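Local coordinates for putative phosphosugar isomerase (Clostridium difficile, PDB 3G68), which probably isomerises or binds phosphorylated sugars, as a double-SIS-domain protein related to the isomerase half of glucosamine-6-phosphate synthase, at residues T223-A226 with A227-L230; N313-V316 with P317-I321. All coordinates share one frame; numbering follows the deposited sequence.

Overall arrangement
Both contacts are local and buried. Interaction 1 lies within helix 220-234, whereas interaction 2 joins a beta turn to the first turn of helix 316-324; their centres are about 10 Å apart. The two helices pack on each other, with Ala226 and Leu230 of the first against Ile318 and Ile321 of the second, and Ala226 also against Ile315 in the turn before it; CB of Ala226 is 3.8 Å from CG2 of Ile318. Interaction 1 adds to its backbone bonds a salt bridge whose ends also bond to Thr44 and His47 of helix 43-59 and to the Lys143 carbonyl. Interaction 2 has no ion pair, and its one polar side chain in contact, Gln319, bonds to Tyr148.

Interaction 1 (T223-A226 with A227-L230); sequences TLEA and ALKL
Glu225 and Lys229, one helical turn apart, form a buried salt bridge in which Glu225 OE2 receives Lys229 NZ at 2.6 Å through its syn lone pair, on the side of the other carboxylate oxygen. Both chains are bent where they meet. Glu225 sets CG opposite its backbone N (chi1 173°) and then folds at chi2, while Lys229 bends at each torsion beyond CB. The folded lysine sets its CG above the carboxylate plane, 3.1 Å from Glu225 OE2, while NZ comes in near that plane. Neither charged group depends on the other alone: OE1 of Glu225 is bonded to Thr44 OG1 and His47 ND1, and NZ of Lys229 also reaches Thr44 OG1 and the carbonyl oxygen of Lys143. These bonds hold the carboxylate by both oxygens and fix its rotation.

Beneath the ion pair, Lys229 N bonds to Glu225 O at 2.9 Å, and the same i to i+4 pattern joins Ala227 N to Thr223 O, Leu228 N to Leu224 O and Leu230 N to Ala226 O. Leu230 lays CG 3.5 Å from Ala226 O, beside the backbone bond. Ala226, Ala227 and Leu230 face Ile213 of strand 210-215, and Ala226 and Leu230 also meet helix 316-324. Leu224 and Leu228 instead touch His47 of helix 43-59, and the Leu228 side chain lies about 5 Å from a bound citrate, which may mark a pocket. Helix 220-234 is the crossover between strands 210-215 and 238-242 in a beta-alpha-beta unit of the second parallel sheet, an element characteristic of the SIS fold.

Interaction 2 (N313-V316 with P317-I321); sequences NFIV and PIQLI
Pro317 rests against Val316 and the carbonyl of Phe314 where a type I beta turn, Asn313 to Val316, runs into helix 316-324. Its ring suits the first turn of a helix, since the nitrogen has no hydrogen to donate. CD and CG of Pro317 both lie against Phe314 O, CD at 3.5 Å, and this buried oxygen has no hydrogen-bonding partner in the model. CD of Pro317 is 3.3 Å from CB of Val316, a short distance largely set by the peptide that joins them, and the two side chains cross at about a right angle. The ring also touches Ser194 of helix 187-200.

Ile318 donates its N-H to Ile315 O in a weak, bent bond (124°), and its side chain leads on to Ala226 and Leu230 of helix 220-234. Gln319 N takes the same oxygen almost straight, at 3.0 Å and 172°, so two successive amides share one acceptor at the opening of the helix. The side chain of Gln319 then reaches back, extended beyond CG, across that of Ile315, while its OE1 is bonded to Tyr148 OH. Leu320 N continues the helical pattern to Val316 O at 2.9 Å, and its side chain packs on Tyr191 and Ile198. Ile315 CG1 and CD1 lie over the face of the Gln319 amide, CD1 3.9 Å from Gln319 NE2, placed there by a chi1 of 67° that tucks CG1 between the backbone N and the carbonyl carbon.

Interaction 1 (T223-A226 with A227-L230)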
loop_
_atom_site.group_PDB
_atom_site.type_symbol
_atom_site.label_atom_id
_atom_site.label_comp_id
_atom_site.label_asym_id
_atom_site.label_seq_id
_atom_site.Cartn_x
_atom_site.Cartn_y
_atom_site.Cartn_z
ATOM N N THR B 223 -40.224 -27.099 23.652
ATOM C CA THR B 223 -40.751 -28.419 23.213
ATOM C C THR B 223 -42.266 -28.399 23.213
ATOM O O THR B 223 -42.885 -28.814 22.263
ATOM C CB THR B 223 -40.182 -29.552 24.085
ATOM O OG1 THR B 223 -38.746 -29.500 23.974
ATOM C CG2 THR B 223 -40.689 -30.936 23.645
ATOM N N LEU B 224 -42.857 -27.871 24.284
ATOM C CA LEU B 224 -44.301 -27.694 24.386
ATOM C C LEU B 224 -44.844 -26.726 23.318
ATOM O O LEU B 224 -45.905 -26.957 22.733
ATOM C CB LEU B 224 -44.656 -27.172 25.772
ATOM C CG LEU B 224 -44.375 -28.084 26.946
ATOM C CD1 LEU B 224 -44.790 -27.345 28.273
ATOM C CD2 LEU B 224 -45.163 -29.403 26.768
ATOM N N GLU B 225 -44.108 -25.662 23.053
ATOM C CA GLU B 225 -44.524 -24.663 22.044
ATOM C C GLU B 225 -44.479 -25.245 20.643
ATOM O O GLU B 225 -45.414 -25.055 19.867
ATOM C CB GLU B 225 -43.666 -23.400 22.128
ATOM C CG GLU B 225 -43.891 -22.385 21.025
ATOM C CD GLU B 225 -45.310 -21.853 20.930
ATOM O OE1 GLU B 225 -46.113 -22.062 21.874
ATOM O OE2 GLU B 225 -45.582 -21.175 19.905
ATOM N N ALA B 226 -43.411 -25.974 20.346
ATOM C CA ALA B 226 -43.258 -26.646 19.049
ATOM C C ALA B 226 -44.413 -27.617 18.806
ATOM O O ALA B 226 -44.992 -27.659 17.729
ATOM C CB ALA B 226 -41.901 -27.381 18.990
ATOM N N ALA B 227 -44.757 -28.372 19.829
ATOM C CA ALA B 227 -45.851 -29.321 19.749
ATOM C C ALA B 227 -47.176 -28.586 19.508
ATOM O O ALA B 227 -47.932 -28.986 18.624
ATOM C CB ALA B 227 -45.904 -30.185 21.012
ATOM N N LEU B 228 -47.470 -27.519 20.248
ATOM C CA LEU B 228 -48.744 -26.779 20.053
ATOM C C LEU B 228 -48.830 -26.178 18.644
ATOM O O LEU B 228 -49.877 -26.253 18.018
ATOM C CB LEU B 228 -48.919 -25.654 21.089
ATOM C CG LEU B 228 -50.128 -24.725 20.983
ATOM C CD1 LEU B 228 -51.470 -25.533 21.049
ATOM C CD2 LEU B 228 -50.080 -23.577 22.062
ATOM N N LYS B 229 -47.743 -25.593 18.143
ATOM C CA LYS B 229 -47.804 -24.954 16.806
ATOM C C LYS B 229 -47.986 -25.986 15.693
ATOM O O LYS B 229 -48.741 -25.746 14.750
ATOM C CB LYS B 229 -46.610 -24.030 16.550
ATOM C CG LYS B 229 -46.661 -22.750 17.410
ATOM C CD LYS B 229 -47.781 -21.808 16.962
ATOM C CE LYS B 229 -48.400 -21.005 18.098
ATOM N NZ LYS B 229 -47.523 -19.989 18.636
ATOM N N LEU B 230 -47.349 -27.140 15.831
ATOM C CA LEU B 230 -47.577 -28.241 14.866
ATOM C C LEU B 230 -49.048 -28.696 14.958
ATOM O O LEU B 230 -49.688 -28.951 13.940
ATOM C CB LEU B 230 -46.658 -29.433 15.137
ATOM C CG LEU B 230 -45.190 -29.383 14.668
ATOM C CD1 LEU B 230 -44.386 -30.558 15.246
ATOM C CD2 LEU B 230 -45.120 -29.374 13.149
#

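Interaction 2 (N313-V316 with P317-I321)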
loop_
_atom_site.group_PDB
_atom_site.type_symbol
_atom_site.label_atom_id
_atom_site.label_comp_id
_atom_site.label_asym_id
_atom_site.label_seq_id
_atom_site.Cartn_x
_atom_site.Cartn_y
_atom_site.Cartn_z
ATOM N N ASN B 313 -32.759 -20.415 18.801
ATOM C CA ASN B 313 -32.554 -21.154 17.574
ATOM C C ASN B 313 -33.212 -22.516 17.469
ATOM O O ASN B 313 -33.527 -22.921 16.367
ATOM C CB ASN B 313 -31.059 -21.443 17.385
ATOM C CG ASN B 313 -30.181 -20.195 17.325
ATOM O OD1 ASN B 313 -29.004 -20.295 17.639
ATOM N ND2 ASN B 313 -30.721 -19.047 16.896
ATOM N N PHE B 314 -33.412 -23.231 18.581
ATOM C CA PHE B 314 -33.721 -24.673 18.483
ATOM C C PHE B 314 -34.972 -25.091 17.722
ATOM O O PHE B 314 -34.922 -26.056 16.947
ATOM C CB PHE B 314 -33.715 -25.381 19.847
ATOM C CG PHE B 314 -32.839 -26.578 19.862
ATOM C CD1 PHE B 314 -33.118 -27.669 19.058
ATOM C CD2 PHE B 314 -31.679 -26.587 20.643
ATOM C CE1 PHE B 314 -32.261 -28.793 19.061
ATOM C CE2 PHE B 314 -30.825 -27.658 20.625
ATOM C CZ PHE B 314 -31.112 -28.761 19.824
ATOM N N ILE B 315 -36.078 -24.383 17.919
ATOM C CA ILE B 315 -37.328 -24.783 17.294
ATOM C C ILE B 315 -37.634 -24.099 15.957
ATOM O O ILE B 315 -38.686 -24.346 15.369
ATOM C CB ILE B 315 -38.544 -24.733 18.259
ATOM C CG1 ILE B 315 -38.902 -23.329 18.703
ATOM C CG2 ILE B 315 -38.306 -25.605 19.486
ATOM C CD1 ILE B 315 -40.275 -23.308 19.411
ATOM N N VAL B 316 -36.709 -23.271 15.463
ATOM C CA VAL B 316 -36.856 -22.659 14.115
ATOM C C VAL B 316 -37.297 -23.698 13.063
ATOM O O VAL B 316 -38.251 -23.439 12.325
ATOM C CB VAL B 316 -35.571 -21.890 13.681
ATOM C CG1 VAL B 316 -35.594 -21.487 12.203
ATOM C CG2 VAL B 316 -35.428 -20.667 14.514
ATOM N N PRO B 317 -36.603 -24.856 12.973
ATOM C CA PRO B 317 -37.023 -25.890 12.006
ATOM C C PRO B 317 -38.454 -26.367 12.126
ATOM O O PRO B 317 -39.107 -26.608 11.116
ATOM C CB PRO B 317 -36.041 -27.040 12.256
ATOM C CG PRO B 317 -35.280 -26.654 13.454
ATOM C CD PRO B 317 -35.314 -25.219 13.592
ATOM N N ILE B 318 -38.942 -26.485 13.361
ATOM C CA ILE B 318 -40.277 -26.981 13.603
ATOM C C ILE B 318 -41.279 -25.894 13.209
ATOM O O ILE B 318 -42.267 -26.196 12.557
ATOM C CB ILE B 318 -40.518 -27.422 15.083
ATOM C CG1 ILE B 318 -39.522 -28.505 15.501
ATOM C CG2 ILE B 318 -41.930 -27.972 15.214
ATOM C CD1 ILE B 318 -39.613 -29.720 14.666
ATOM N N GLN B 319 -41.032 -24.644 13.594
ATOM C CA GLN B 319 -41.890 -23.542 13.138
ATOM C C GLN B 319 -41.893 -23.424 11.645
ATOM O O GLN B 319 -42.928 -23.082 11.064
ATOM C CB GLN B 319 -41.441 -22.216 13.750
ATOM C CG GLN B 319 -41.667 -22.133 15.239
ATOM C CD GLN B 319 -40.798 -21.092 15.879
ATOM O OE1 GLN B 319 -39.663 -20.847 15.435
ATOM N NE2 GLN B 319 -41.315 -20.456 16.936
ATOM N N LEU B 320 -40.763 -23.685 10.980
ATOM C CA LEU B 320 -40.739 -23.623 9.520
ATOM C C LEU B 320 -41.597 -24.713 8.911
ATOM O O LEU B 320 -42.250 -24.489 7.868
ATOM C CB LEU B 320 -39.325 -23.572 8.926
ATOM C CG LEU B 320 -39.249 -23.319 7.431
ATOM C CD1 LEU B 320 -40.004 -22.016 7.014
ATOM C CD2 LEU B 320 -37.792 -23.225 7.020
ATOM N N ILE B 321 -41.611 -25.896 9.542
ATOM C CA ILE B 321 -42.500 -26.971 9.124
ATOM C C ILE B 321 -43.941 -26.480 9.189
ATOM O O ILE B 321 -44.695 -26.732 8.265
ATOM C CB ILE B 321 -42.352 -28.257 9.957
ATOM C CG1 ILE B 321 -41.072 -28.991 9.577
ATOM C CG2 ILE B 321 -43.556 -29.207 9.706
ATOM C CD1 ILE B 321 -40.693 -30.175 10.526
#